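Local coordinates for Ycf54-like protein (Synechocystis sp. PCC 6803, PDB 5M2P) that is probably a component of the magnesium protoporphyrin IX monomethyl ester cyclase, needed for protochlorophyllide formation in chlorophyll synthesis, at residues Asp42-Ile47 and Val72-Ser77. Numbering follows the deposited sequence. Where two conformers were deposited one is given.
Sequences DFWQVI and VSTNKS
Two donors grip the carbonyl oxygen Asp42 O: Ser73 OG gives it a hydrogen bond of 2.6 Å, and Thr74 N adds a longer one. This is where strand 43-47, outermost in a four-stranded antiparallel sheet, pairs with the end of strand 68-73 just before the backbone enters helix 76-86. Phe43 and Ser73 form a non-hydrogen-bonded pair; next to them Trp44 and Val72 form a hydrogen-bonded one, with Val72 N reaching Trp44 O at 2.8 Å and Trp44 N returning a bond to Val72 O. The hydroxyl of Ser73 both donates and accepts. Ser73 OG, anti to its own backbone N (chi1 -175°), donates to Asp42 O and accepts from Asn75 N at 2.9 Å, closing an ST turn. An alanine at Ser73 would probably leave Asp42 O with Thr74 N as its remaining donor here and Asn75 N without its acceptor, freeing the turn to shift. Asn75 is the N-cap of the following helix: its OD1 accepts, weakly, from Ser77 N. On the sheet face of Trp44 and Val72, the indole folds back over the strand end, CE3 of Trp44 coming 4.1 Å from Val72 CG1, while one face of the ring has the carbonyl carbon of Asp42 above it, offset toward the rim. Further along, Val46 CG2 meets Val72 CG2 methyl to methyl. Phe43, on the other face, swings away from Ser73 towards Tyr34, Arg30 and Phe78. The Asp42 carboxylate reaches residues 73-75 largely through water: OD1 is held by Tyr34 OH and shares a water with Ser73 OG, to which that water is a longer, additional donor, whereas OD2 receives two waters, one linking it to Thr74 OG1 and the other, 2.6 Å from Asp42 OD2, accepting from Asn75 ND2.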
loop_
_atom_site.group_PDB
_atom_site.type_symbol
_atom_site.label_atom_id
_atom_site.label_comp_id
_atom_site.label_asym_id
_atom_site.label_seq_id
_atom_site.Cartn_x
_atom_site.Cartn_y
_atom_site.Cartn_z
ATOM N N ASP A 42 -9.971 2.071 5.329
ATOM C CA ASP A 42 -9.841 1.951 3.869
ATOM C C ASP A 42 -8.391 2.118 3.431
ATOM O O ASP A 42 -8.126 2.480 2.280
ATOM C CB ASP A 42 -10.753 2.949 3.156
ATOM C CG ASP A 42 -10.372 4.394 3.415
ATOM O OD1 ASP A 42 -9.490 4.661 4.256
ATOM O OD2 ASP A 42 -10.972 5.267 2.739
ATOM N N PHE A 43 -7.459 1.834 4.334
ATOM C CA PHE A 43 -6.035 1.886 4.038
ATOM C C PHE A 43 -5.376 0.828 4.893
ATOM O O PHE A 43 -5.823 0.564 6.007
ATOM C CB PHE A 43 -5.427 3.281 4.328
ATOM C CG PHE A 43 -5.511 3.676 5.771
ATOM C CD1 PHE A 43 -6.686 4.177 6.312
ATOM C CD2 PHE A 43 -4.427 3.485 6.629
ATOM C CE1 PHE A 43 -6.783 4.465 7.670
ATOM C CE2 PHE A 43 -4.522 3.791 7.968
ATOM C CZ PHE A 43 -5.702 4.296 8.491
ATOM N N TRP A 44 -4.305 0.258 4.371
ATOM C CA TRP A 44 -3.653 -0.887 4.957
ATOM C C TRP A 44 -2.175 -0.873 4.591
ATOM O O TRP A 44 -1.791 -0.412 3.530
ATOM C CB TRP A 44 -4.274 -2.196 4.451
ATOM C CG TRP A 44 -5.778 -2.257 4.506
ATOM C CD1 TRP A 44 -6.541 -2.745 5.519
ATOM C CD2 TRP A 44 -6.683 -1.792 3.507
ATOM N NE1 TRP A 44 -7.858 -2.604 5.211
ATOM C CE2 TRP A 44 -7.977 -2.033 3.980
ATOM C CE3 TRP A 44 -6.528 -1.191 2.250
ATOM C CZ2 TRP A 44 -9.113 -1.695 3.243
ATOM C CZ3 TRP A 44 -7.650 -0.860 1.524
ATOM C CH2 TRP A 44 -8.923 -1.129 2.019
ATOM N N GLN A 45 -1.362 -1.459 5.458
ATOM C CA GLN A 45 0.010 -1.713 5.164
ATOM C C GLN A 45 0.155 -3.210 4.951
ATOM O O GLN A 45 -0.252 -4.005 5.816
ATOM C CB GLN A 45 0.896 -1.206 6.300
ATOM C CG GLN A 45 2.374 -1.519 6.083
ATOM C CD GLN A 45 3.303 -0.668 6.955
ATOM O OE1 GLN A 45 3.284 0.551 6.883
ATOM N NE2 GLN A 45 4.128 -1.320 7.752
ATOM N N VAL A 46 0.701 -3.590 3.803
ATOM C CA VAL A 46 0.803 -4.991 3.394
ATOM C C VAL A 46 2.264 -5.307 3.186
ATOM O O VAL A 46 2.919 -4.733 2.333
ATOM C CB VAL A 46 0.024 -5.248 2.073
ATOM C CG1 VAL A 46 0.120 -6.722 1.677
ATOM C CG2 VAL A 46 -1.432 -4.826 2.201
ATOM N N ILE A 47 2.779 -6.255 3.958
ATOM C CA ILE A 47 4.156 -6.686 3.836
ATOM C C ILE A 47 4.259 -7.650 2.647
ATOM O O ILE A 47 3.421 -8.549 2.481
ATOM C CB ILE A 47 4.640 -7.390 5.120
ATOM C CG1 ILE A 47 4.572 -6.439 6.316
ATOM C CG2 ILE A 47 6.057 -7.897 4.928
ATOM C CD1 ILE A 47 4.692 -7.122 7.664
ATOM N N VAL A 72 -1.586 0.619 0.891
ATOM C CA VAL A 72 -2.682 0.397 -0.062
ATOM C C VAL A 72 -3.895 1.130 0.457
ATOM O O VAL A 72 -4.190 1.098 1.644
ATOM C CB VAL A 72 -2.996 -1.113 -0.152
ATOM C CG1 VAL A 72 -4.138 -1.394 -1.123
ATOM C CG2 VAL A 72 -1.734 -1.864 -0.518
ATOM N N SER A 73 -4.654 1.739 -0.443
ATOM C CA SER A 73 -5.910 2.352 -0.031
ATOM C C SER A 73 -6.860 2.443 -1.192
ATOM O O SER A 73 -6.437 2.570 -2.338
ATOM C CB SER A 73 -5.657 3.774 0.485
ATOM O OG SER A 73 -6.812 4.385 1.003
ATOM N N THR A 74 -8.166 2.423 -0.901
ATOM C CA THR A 74 -9.181 2.759 -1.890
ATOM C C THR A 74 -9.408 4.271 -1.989
ATOM O O THR A 74 -10.181 4.701 -2.821
ATOM C CB THR A 74 -10.491 2.029 -1.604
ATOM O OG1 THR A 74 -10.864 2.310 -0.250
ATOM C CG2 THR A 74 -10.318 0.522 -1.820
ATOM N N ASN A 75 -8.714 5.033 -1.138
ATOM C CA ASN A 75 -8.782 6.491 -1.146
ATOM C C ASN A 75 -7.582 7.053 -1.891
ATOM O O ASN A 75 -6.473 7.065 -1.363
ATOM C CB ASN A 75 -8.820 7.013 0.291
ATOM C CG ASN A 75 -8.884 8.528 0.376
ATOM O OD1 ASN A 75 -8.664 9.231 -0.610
ATOM N ND2 ASN A 75 -9.180 9.031 1.557
ATOM N N LYS A 76 -7.772 7.438 -3.147
ATOM C CA LYS A 76 -6.655 7.928 -3.971
ATOM C C LYS A 76 -5.932 9.095 -3.297
ATOM O O LYS A 76 -4.717 9.199 -3.353
ATOM C CB LYS A 76 -7.097 8.320 -5.391
ATOM C CG LYS A 76 -5.922 8.577 -6.338
ATOM C CD LYS A 76 -6.333 8.883 -7.771
ATOM C CE LYS A 76 -5.149 8.720 -8.705
ATOM N NZ LYS A 76 -5.523 8.944 -10.127
ATOM N N SER A 77 -6.693 9.989 -2.691
ATOM C CA SER A 77 -6.047 11.171 -2.160
ATOM C C SER A 77 -5.104 10.833 -1.015
ATOM O O SER A 77 -4.104 11.518 -0.830
ATOM C CB SER A 77 -7.074 12.202 -1.755
ATOM O OG SER A 77 -7.880 11.783 -0.692
HETATM O O HOH W 1 -12.039 4.698 0.239
HETATM O O HOH W 2 -7.439 6.360 3.537
HETATM O O HOH W 3 -10.979 7.788 3.469
#